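Long-range contact in carboxylic ester hydrolase (Aspergillus niger, PDB 7K4O), which is a fungal tannase, a serine esterase thought to cleave the galloyl ester bonds of tannins: residues His314-Gln326 against Asp540-Pro552. Sequence-based numbering, arbitrary orientation.
Sequences HDSQGRRVYFSYQ and DSWHYDLDAVPMP
The loop after helix 300-310 meets the C-terminal tail beyond helix 536-541 through R320 and A548. A548 N donates to R320 O (3.0 Å) from above the carbonyl plane, and R320 N donates to D547 OD1 (2.9 Å). D547 and A548 are the central residues of a type I turn, L546 to V549. The A548 methyl sits among D315 OD2, R319 CB and V321 CG2; D315 OD2, also salt-bridged to K380, accepts from both NE and NH2 of R319. V321 and A548 touch helix 376-390, while Y322, F323 and L546 touch helix 425-438. With its CG anti to the backbone N (chi1 -175°) and a bend at chi3, R320 lays its guanidinium between H314 CE1 and Y544 CD1 on opposite faces, inclined at 56° to the Y544 ring; its NH1 bonds to Y322 O. F323 CB stands over the Y544 ring, 4.0 Å from its centroid, a CH-pi contact; the two rings are oblique. L546 CD1 packs against Y322 CD1 at the ring edge (4.1 Å). The Q326 amide lies over one face of W542, planes 19° apart, Q326 NE2 3.5 Å from W542 CH2 and hydrogen-bonded to T266 OG1. One water donates to Q326 OE1 and S541 O and meets Y544 OH at 2.6 Å; another links Q326 NE2 to S541 OG.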
ATOM      1  N   HIS A 314     -13.235   6.597  18.547  1.00 27.14           N
ATOM      2  CA  HIS A 314     -13.511   7.831  19.321  1.00 27.61           C
ATOM      3  C   HIS A 314     -13.079   7.555  20.770  1.00 25.72           C
ATOM      4  O   HIS A 314     -13.068   6.397  21.161  1.00 30.48           O
ATOM      5  CB  HIS A 314     -14.994   8.232  19.256  1.00 30.51           C
ATOM      6  CG  HIS A 314     -15.459   8.725  17.926  1.00 28.61           C
ATOM      7  ND1 HIS A 314     -15.510   7.888  16.830  1.00 32.64           N
ATOM      8  CD2 HIS A 314     -15.910   9.931  17.524  1.00 27.78           C
ATOM      9  CE1 HIS A 314     -15.996   8.578  15.805  1.00 30.55           C
ATOM     10  NE2 HIS A 314     -16.273   9.831  16.184  1.00 29.14           N
ATOM     11  N   ASP A 315     -12.600   8.567  21.449  1.00 29.15           N
ATOM     12  CA  ASP A 315     -12.074   8.397  22.817  1.00 30.43           C
ATOM     13  C   ASP A 315     -13.271   8.445  23.796  1.00 37.51           C
ATOM     14  O   ASP A 315     -14.435   8.571  23.349  1.00 34.10           O
ATOM     15  CB  ASP A 315     -11.017   9.451  23.128  1.00 30.08           C
ATOM     16  CG  ASP A 315     -11.495  10.873  23.229  1.00 31.47           C
ATOM     17  OD1 ASP A 315     -12.758  11.115  23.309  1.00 34.28           O
ATOM     18  OD2 ASP A 315     -10.628  11.774  23.212  1.00 33.16           O
ATOM     19  N   SER A 316     -12.960   8.315  25.087  1.00 39.48           N
ATOM     20  CA  SER A 316     -13.950   8.191  26.196  1.00 38.97           C
ATOM     21  C   SER A 316     -14.784   9.473  26.255  1.00 41.20           C
ATOM     22  O   SER A 316     -15.887   9.451  26.845  1.00 45.10           O
ATOM     23  CB  SER A 316     -13.240   7.886  27.522  1.00 32.64           C
ATOM     24  OG  SER A 316     -12.373   8.961  27.856  1.00 38.76           O
ATOM     25  N   GLN A 317     -14.337  10.567  25.652  1.00 36.34           N
ATOM     26  CA  GLN A 317     -15.130  11.829  25.623  1.00 36.63           C
ATOM     27  C   GLN A 317     -15.870  12.036  24.290  1.00 38.22           C
ATOM     28  O   GLN A 317     -16.347  13.166  24.051  1.00 37.96           O
ATOM     29  CB  GLN A 317     -14.237  13.012  25.987  1.00 43.50           C
ATOM     30  CG  GLN A 317     -13.655  12.888  27.399  1.00 52.11           C
ATOM     31  CD  GLN A 317     -14.721  13.155  28.439  1.00 62.44           C
ATOM     32  OE1 GLN A 317     -15.073  12.284  29.247  1.00 62.84           O
ATOM     33  NE2 GLN A 317     -15.271  14.364  28.382  1.00 57.59           N
ATOM     34  N   GLY A 318     -15.961  11.011  23.437  1.00 37.32           N
ATOM     35  CA  GLY A 318     -16.661  11.117  22.138  1.00 35.61           C
ATOM     36  C   GLY A 318     -15.875  11.874  21.058  1.00 34.70           C
ATOM     37  O   GLY A 318     -16.449  12.149  19.993  1.00 33.02           O
ATOM     38  N   ARG A 319     -14.599  12.193  21.268  1.00 32.00           N
ATOM     39  CA  ARG A 319     -13.810  12.941  20.260  1.00 31.88           C
ATOM     40  C   ARG A 319     -13.196  11.930  19.295  1.00 28.26           C
ATOM     41  O   ARG A 319     -12.735  10.866  19.725  1.00 28.58           O
ATOM     42  CB  ARG A 319     -12.726  13.780  20.934  1.00 34.45           C
ATOM     43  CG  ARG A 319     -13.264  14.895  21.840  1.00 36.81           C
ATOM     44  CD  ARG A 319     -12.113  15.553  22.601  1.00 36.19           C
ATOM     45  NE  ARG A 319     -11.496  14.575  23.523  1.00 38.89           N
ATOM     46  CZ  ARG A 319     -10.896  14.865  24.696  1.00 42.50           C
ATOM     47  NH1 ARG A 319     -10.742  16.113  25.105  1.00 43.75           N
ATOM     48  NH2 ARG A 319     -10.438  13.890  25.459  1.00 45.72           N
ATOM     49  N   ARG A 320     -13.163  12.298  18.012  1.00 28.89           N
ATOM     50  CA  ARG A 320     -12.672  11.362  16.972  1.00 27.98           C
ATOM     51  C   ARG A 320     -11.139  11.305  16.991  1.00 23.54           C
ATOM     52  O   ARG A 320     -10.506  12.367  16.887  1.00 25.97           O
ATOM     53  CB  ARG A 320     -13.134  11.785  15.582  1.00 27.53           C
ATOM     54  CG  ARG A 320     -12.729  10.748  14.531  1.00 27.12           C
ATOM     55  CD  ARG A 320     -13.215  11.095  13.142  1.00 27.94           C
ATOM     56  NE  ARG A 320     -14.602  10.742  12.889  1.00 26.38           N
ATOM     57  CZ  ARG A 320     -15.038   9.574  12.482  1.00 29.28           C
ATOM     58  NH1 ARG A 320     -14.224   8.537  12.361  1.00 27.52           N
ATOM     59  NH2 ARG A 320     -16.343   9.438  12.222  1.00 30.07           N
ATOM     60  N   VAL A 321     -10.623  10.101  17.052  1.00 27.21           N
ATOM     61  CA  VAL A 321      -9.164   9.819  16.997  1.00 26.23           C
ATOM     62  C   VAL A 321      -8.750   9.429  15.571  1.00 26.72           C
ATOM     63  O   VAL A 321      -7.671   9.894  15.133  1.00 26.56           O
ATOM     64  CB  VAL A 321      -8.778   8.719  17.982  1.00 27.57           C
ATOM     65  CG1 VAL A 321      -7.265   8.624  18.065  1.00 28.75           C
ATOM     66  CG2 VAL A 321      -9.399   8.951  19.374  1.00 29.34           C
ATOM     67  N   TYR A 322      -9.512   8.569  14.919  1.00 25.93           N
ATOM     68  CA  TYR A 322      -9.165   8.135  13.549  1.00 23.40           C
ATOM     69  C   TYR A 322     -10.463   7.753  12.834  1.00 28.39           C
ATOM     70  O   TYR A 322     -11.558   8.023  13.330  1.00 28.10           O
ATOM     71  CB  TYR A 322      -8.087   7.044  13.593  1.00 24.91           C
ATOM     72  CG  TYR A 322      -7.237   6.930  12.325  1.00 21.71           C
ATOM     73  CD1 TYR A 322      -6.735   8.064  11.723  1.00 24.09           C
ATOM     74  CD2 TYR A 322      -6.983   5.700  11.737  1.00 23.85           C
ATOM     75  CE1 TYR A 322      -6.004   7.982  10.534  1.00 23.98           C
ATOM     76  CE2 TYR A 322      -6.189   5.599  10.589  1.00 24.57           C
ATOM     77  CZ  TYR A 322      -5.700   6.750  10.008  1.00 22.97           C
ATOM     78  OH  TYR A 322      -4.986   6.635   8.822  1.00 23.45           O
ATOM     79  N   PHE A 323     -10.328   7.097  11.702  1.00 26.65           N
ATOM     80  CA  PHE A 323     -11.432   6.597  10.851  1.00 25.31           C
ATOM     81  C   PHE A 323     -11.114   5.176  10.520  1.00 30.88           C
ATOM     82  O   PHE A 323     -10.002   4.674  10.742  1.00 35.30           O
ATOM     83  CB  PHE A 323     -11.664   7.513   9.648  1.00 28.75           C
ATOM     84  CG  PHE A 323     -10.384   8.009   9.009  1.00 26.76           C
ATOM     85  CD1 PHE A 323      -9.633   7.142   8.252  1.00 27.25           C
ATOM     86  CD2 PHE A 323      -9.944   9.291   9.210  1.00 26.61           C
ATOM     87  CE1 PHE A 323      -8.419   7.556   7.735  1.00 26.65           C
ATOM     88  CE2 PHE A 323      -8.765   9.730   8.631  1.00 28.47           C
ATOM     89  CZ  PHE A 323      -8.011   8.844   7.918  1.00 23.62           C
ATOM     90  N   SER A 324     -12.130   4.497  10.035  1.00 26.34           N
ATOM     91  CA  SER A 324     -12.051   3.065   9.759  1.00 25.44           C
ATOM     92  C   SER A 324     -12.324   2.818   8.272  1.00 23.66           C
ATOM     93  O   SER A 324     -12.462   3.789   7.490  1.00 26.68           O
ATOM     94  CB  SER A 324     -13.013   2.301  10.658  1.00 27.07           C
ATOM     95  OG  SER A 324     -12.761   0.919  10.607  1.00 28.34           O
ATOM     96  N   TYR A 325     -12.348   1.549   7.937  1.00 25.48           N
ATOM     97  CA  TYR A 325     -12.584   1.056   6.560  1.00 25.49           C
ATOM     98  C   TYR A 325     -13.949   1.524   6.084  1.00 30.57           C
ATOM     99  O   TYR A 325     -14.894   1.739   6.894  1.00 28.22           O
ATOM    100  CB  TYR A 325     -12.468  -0.457   6.515  1.00 26.25           C
ATOM    101  CG  TYR A 325     -11.283  -0.971   7.270  1.00 27.06           C
ATOM    102  CD1 TYR A 325      -9.991  -0.848   6.765  1.00 25.18           C
ATOM    103  CD2 TYR A 325     -11.410  -1.529   8.522  1.00 24.73           C
ATOM    104  CE1 TYR A 325      -8.888  -1.276   7.476  1.00 24.96           C
ATOM    105  CE2 TYR A 325     -10.312  -1.945   9.250  1.00 26.30           C
ATOM    106  CZ  TYR A 325      -9.038  -1.845   8.720  1.00 26.69           C
ATOM    107  OH  TYR A 325      -7.977  -2.321   9.440  1.00 26.96           O
ATOM    108  N   GLN A 326     -14.056   1.706   4.780  1.00 28.28           N
ATOM    109  CA  GLN A 326     -15.326   2.124   4.145  1.00 29.82           C
ATOM    110  C   GLN A 326     -16.383   1.030   4.314  1.00 23.91           C
ATOM    111  O   GLN A 326     -16.082  -0.150   4.427  1.00 26.27           O
ATOM    112  CB  GLN A 326     -15.123   2.366   2.654  1.00 26.85           C
ATOM    113  CG  GLN A 326     -14.320   3.621   2.325  1.00 28.41           C
ATOM    114  CD  GLN A 326     -14.922   4.885   2.861  1.00 28.80           C
ATOM    115  OE1 GLN A 326     -14.537   5.393   3.926  1.00 29.28           O
ATOM    116  NE2 GLN A 326     -15.894   5.436   2.128  1.00 28.19           N
ATOM    117  N   ASP A 540     -17.135  15.769   1.231  1.00 30.21           N
ATOM    118  CA  ASP A 540     -17.097  16.064   2.691  1.00 30.43           C
ATOM    119  C   ASP A 540     -17.107  14.765   3.479  1.00 26.87           C
ATOM    120  O   ASP A 540     -16.536  14.757   4.587  1.00 29.97           O
ATOM    121  CB  ASP A 540     -18.255  16.957   3.123  1.00 31.02           C
ATOM    122  CG  ASP A 540     -18.203  18.377   2.616  1.00 34.55           C
ATOM    123  OD1 ASP A 540     -17.173  18.808   2.035  1.00 34.75           O
ATOM    124  OD2 ASP A 540     -19.263  19.051   2.725  1.00 37.77           O
ATOM    125  N   SER A 541     -17.725  13.693   2.985  1.00 27.07           N
ATOM    126  CA  SER A 541     -17.821  12.403   3.712  1.00 29.05           C
ATOM    127  C   SER A 541     -16.438  11.754   3.873  1.00 29.17           C
ATOM    128  O   SER A 541     -16.308  10.884   4.717  1.00 28.30           O
ATOM    129  CB  SER A 541     -18.754  11.435   3.104  1.00 29.41           C
ATOM    130  OG  SER A 541     -18.256  10.866   1.890  1.00 30.41           O
ATOM    131  N   TRP A 542     -15.464  12.162   3.047  1.00 27.52           N
ATOM    132  CA  TRP A 542     -14.102  11.571   3.071  1.00 26.94           C
ATOM    133  C   TRP A 542     -13.184  12.374   3.986  1.00 27.96           C
ATOM    134  O   TRP A 542     -11.969  12.031   4.034  1.00 27.13           O
ATOM    135  CB  TRP A 542     -13.490  11.556   1.660  1.00 25.23           C
ATOM    136  CG  TRP A 542     -14.076  10.582   0.701  1.00 23.75           C
ATOM    137  CD1 TRP A 542     -15.018  10.839  -0.253  1.00 26.34           C
ATOM    138  CD2 TRP A 542     -13.704   9.206   0.530  1.00 27.34           C
ATOM    139  NE1 TRP A 542     -15.303   9.708  -0.949  1.00 25.93           N
ATOM    140  CE2 TRP A 542     -14.490   8.687  -0.521  1.00 26.26           C
ATOM    141  CE3 TRP A 542     -12.841   8.353   1.207  1.00 25.83           C
ATOM    142  CZ2 TRP A 542     -14.410   7.358  -0.909  1.00 27.19           C
ATOM    143  CZ3 TRP A 542     -12.742   7.042   0.816  1.00 27.32           C
ATOM    144  CH2 TRP A 542     -13.517   6.545  -0.238  1.00 29.90           C
ATOM    145  N   HIS A 543     -13.669  13.457   4.567  1.00 25.58           N
ATOM    146  CA  HIS A 543     -12.822  14.382   5.350  1.00 26.84           C
ATOM    147  C   HIS A 543     -13.185  14.228   6.817  1.00 30.89           C
ATOM    148  O   HIS A 543     -14.388  14.299   7.141  1.00 28.83           O
ATOM    149  CB  HIS A 543     -13.000  15.810   4.913  1.00 28.03           C
ATOM    150  CG  HIS A 543     -12.497  16.088   3.531  1.00 27.22           C
ATOM    151  ND1 HIS A 543     -12.882  17.221   2.833  1.00 30.88           N
ATOM    152  CD2 HIS A 543     -11.617  15.422   2.742  1.00 28.51           C
ATOM    153  CE1 HIS A 543     -12.258  17.234   1.658  1.00 31.89           C
ATOM    154  NE2 HIS A 543     -11.481  16.136   1.570  1.00 27.65           N
ATOM    155  N   TYR A 544     -12.188  14.087   7.669  1.00 28.87           N
ATOM    156  CA  TYR A 544     -12.403  13.823   9.109  1.00 28.57           C
ATOM    157  C   TYR A 544     -11.671  14.849   9.957  1.00 30.21           C
ATOM    158  O   TYR A 544     -10.544  15.228   9.709  1.00 28.24           O
ATOM    159  CB  TYR A 544     -12.033  12.397   9.471  1.00 25.80           C
ATOM    160  CG  TYR A 544     -12.917  11.399   8.781  1.00 28.50           C
ATOM    161  CD1 TYR A 544     -14.133  11.053   9.324  1.00 27.18           C
ATOM    162  CD2 TYR A 544     -12.584  10.874   7.534  1.00 26.29           C
ATOM    163  CE1 TYR A 544     -14.985  10.161   8.696  1.00 28.85           C
ATOM    164  CE2 TYR A 544     -13.423   9.979   6.887  1.00 29.76           C
ATOM    165  CZ  TYR A 544     -14.646   9.641   7.462  1.00 32.12           C
ATOM    166  OH  TYR A 544     -15.478   8.766   6.839  1.00 29.66           O
ATOM    167  N   ASP A 545     -12.376  15.302  11.003  1.00 28.32           N
ATOM    168  CA  ASP A 545     -11.815  16.195  12.022  1.00 27.25           C
ATOM    169  C   ASP A 545     -11.358  15.327  13.196  1.00 28.89           C
ATOM    170  O   ASP A 545     -12.223  14.764  13.943  1.00 28.47           O
ATOM    171  CB  ASP A 545     -12.848  17.230  12.456  1.00 30.71           C
ATOM    172  CG  ASP A 545     -12.354  18.112  13.589  1.00 41.87           C
ATOM    173  OD1 ASP A 545     -11.146  18.140  13.868  1.00 43.32           O
ATOM    174  OD2 ASP A 545     -13.207  18.753  14.199  1.00 51.60           O
ATOM    175  N   LEU A 546     -10.047  15.131  13.352  1.00 26.81           N
ATOM    176  CA  LEU A 546      -9.529  14.257  14.431  1.00 23.99           C
ATOM    177  C   LEU A 546      -9.372  15.109  15.693  1.00 29.86           C
ATOM    178  O   LEU A 546      -8.237  15.422  16.125  1.00 25.95           O
ATOM    179  CB  LEU A 546      -8.199  13.620  13.987  1.00 27.23           C
ATOM    180  CG  LEU A 546      -8.297  12.859  12.657  1.00 26.03           C
ATOM    181  CD1 LEU A 546      -7.030  12.063  12.397  1.00 27.15           C
ATOM    182  CD2 LEU A 546      -9.466  11.896  12.647  1.00 26.07           C
ATOM    183  N   ASP A 547     -10.503  15.539  16.251  1.00 31.33           N
ATOM    184  CA  ASP A 547     -10.475  16.523  17.356  1.00 29.52           C
ATOM    185  C   ASP A 547     -10.026  15.896  18.689  1.00 30.01           C
ATOM    186  O   ASP A 547      -9.777  16.672  19.612  1.00 30.48           O
ATOM    187  CB  ASP A 547     -11.853  17.179  17.480  1.00 32.98           C
ATOM    188  CG  ASP A 547     -12.953  16.221  17.878  1.00 37.12           C
ATOM    189  OD1 ASP A 547     -13.058  15.119  17.327  1.00 37.68           O
ATOM    190  OD2 ASP A 547     -13.765  16.622  18.733  1.00 51.05           O
ATOM    191  N   ALA A 548      -9.829  14.590  18.797  1.00 26.91           N
ATOM    192  CA  ALA A 548      -9.192  13.961  19.969  1.00 26.75           C
ATOM    193  C   ALA A 548      -7.683  14.245  20.021  1.00 27.25           C
ATOM    194  O   ALA A 548      -7.063  13.986  21.064  1.00 26.25           O
ATOM    195  CB  ALA A 548      -9.443  12.493  19.994  1.00 28.70           C
ATOM    196  N   VAL A 549      -7.088  14.616  18.897  1.00 25.89           N
ATOM    197  CA  VAL A 549      -5.617  14.684  18.767  1.00 25.65           C
ATOM    198  C   VAL A 549      -5.196  16.132  18.674  1.00 24.78           C
ATOM    199  O   VAL A 549      -5.576  16.827  17.734  1.00 27.04           O
ATOM    200  CB  VAL A 549      -5.120  13.867  17.567  1.00 23.95           C
ATOM    201  CG1 VAL A 549      -3.596  14.010  17.493  1.00 25.52           C
ATOM    202  CG2 VAL A 549      -5.543  12.423  17.677  1.00 26.74           C
ATOM    203  N   PRO A 550      -4.473  16.711  19.676  1.00 26.03           N
ATOM    204  CA  PRO A 550      -4.131  18.135  19.603  1.00 25.92           C
ATOM    205  C   PRO A 550      -3.210  18.485  18.409  1.00 25.09           C
ATOM    206  O   PRO A 550      -3.324  19.528  17.870  1.00 28.21           O
ATOM    207  CB  PRO A 550      -3.491  18.411  20.966  1.00 27.32           C
ATOM    208  CG  PRO A 550      -4.069  17.368  21.861  1.00 27.29           C
ATOM    209  CD  PRO A 550      -4.216  16.120  21.015  1.00 28.24           C
ATOM    210  N   MET A 551      -2.310  17.577  18.079  1.00 26.51           N
ATOM    211  CA  MET A 551      -1.346  17.798  16.961  1.00 27.26           C
ATOM    212  C   MET A 551      -2.132  17.665  15.656  1.00 27.93           C
ATOM    213  O   MET A 551      -2.969  16.770  15.522  1.00 26.96           O
ATOM    214  CB  MET A 551      -0.268  16.718  16.962  1.00 29.22           C
ATOM    215  CG  MET A 551       0.729  16.759  18.117  1.00 30.64           C
ATOM    216  SD  MET A 551       1.667  18.261  18.144  1.00 31.12           S
ATOM    217  CE  MET A 551       2.849  18.051  16.785  1.00 26.86           C
ATOM    218  N   PRO A 552      -1.724  18.373  14.585  1.00 29.92           N
ATOM    219  CA  PRO A 552      -2.169  18.041  13.236  1.00 27.95           C
ATOM    220  C   PRO A 552      -1.710  16.623  12.911  1.00 28.55           C
ATOM    221  O   PRO A 552      -0.589  16.192  13.147  1.00 29.84           O
ATOM    222  CB  PRO A 552      -1.467  19.070  12.317  1.00 29.89           C
ATOM    223  CG  PRO A 552      -1.024  20.176  13.253  1.00 33.82           C
ATOM    224  CD  PRO A 552      -0.756  19.489  14.581  1.00 30.81           C
TER
HETATM  225  O   HOH W   1     -16.516   8.603   2.162  1.00 26.10           O
HETATM  226  O   HOH W   2     -14.794   8.194   4.415  1.00 26.82           O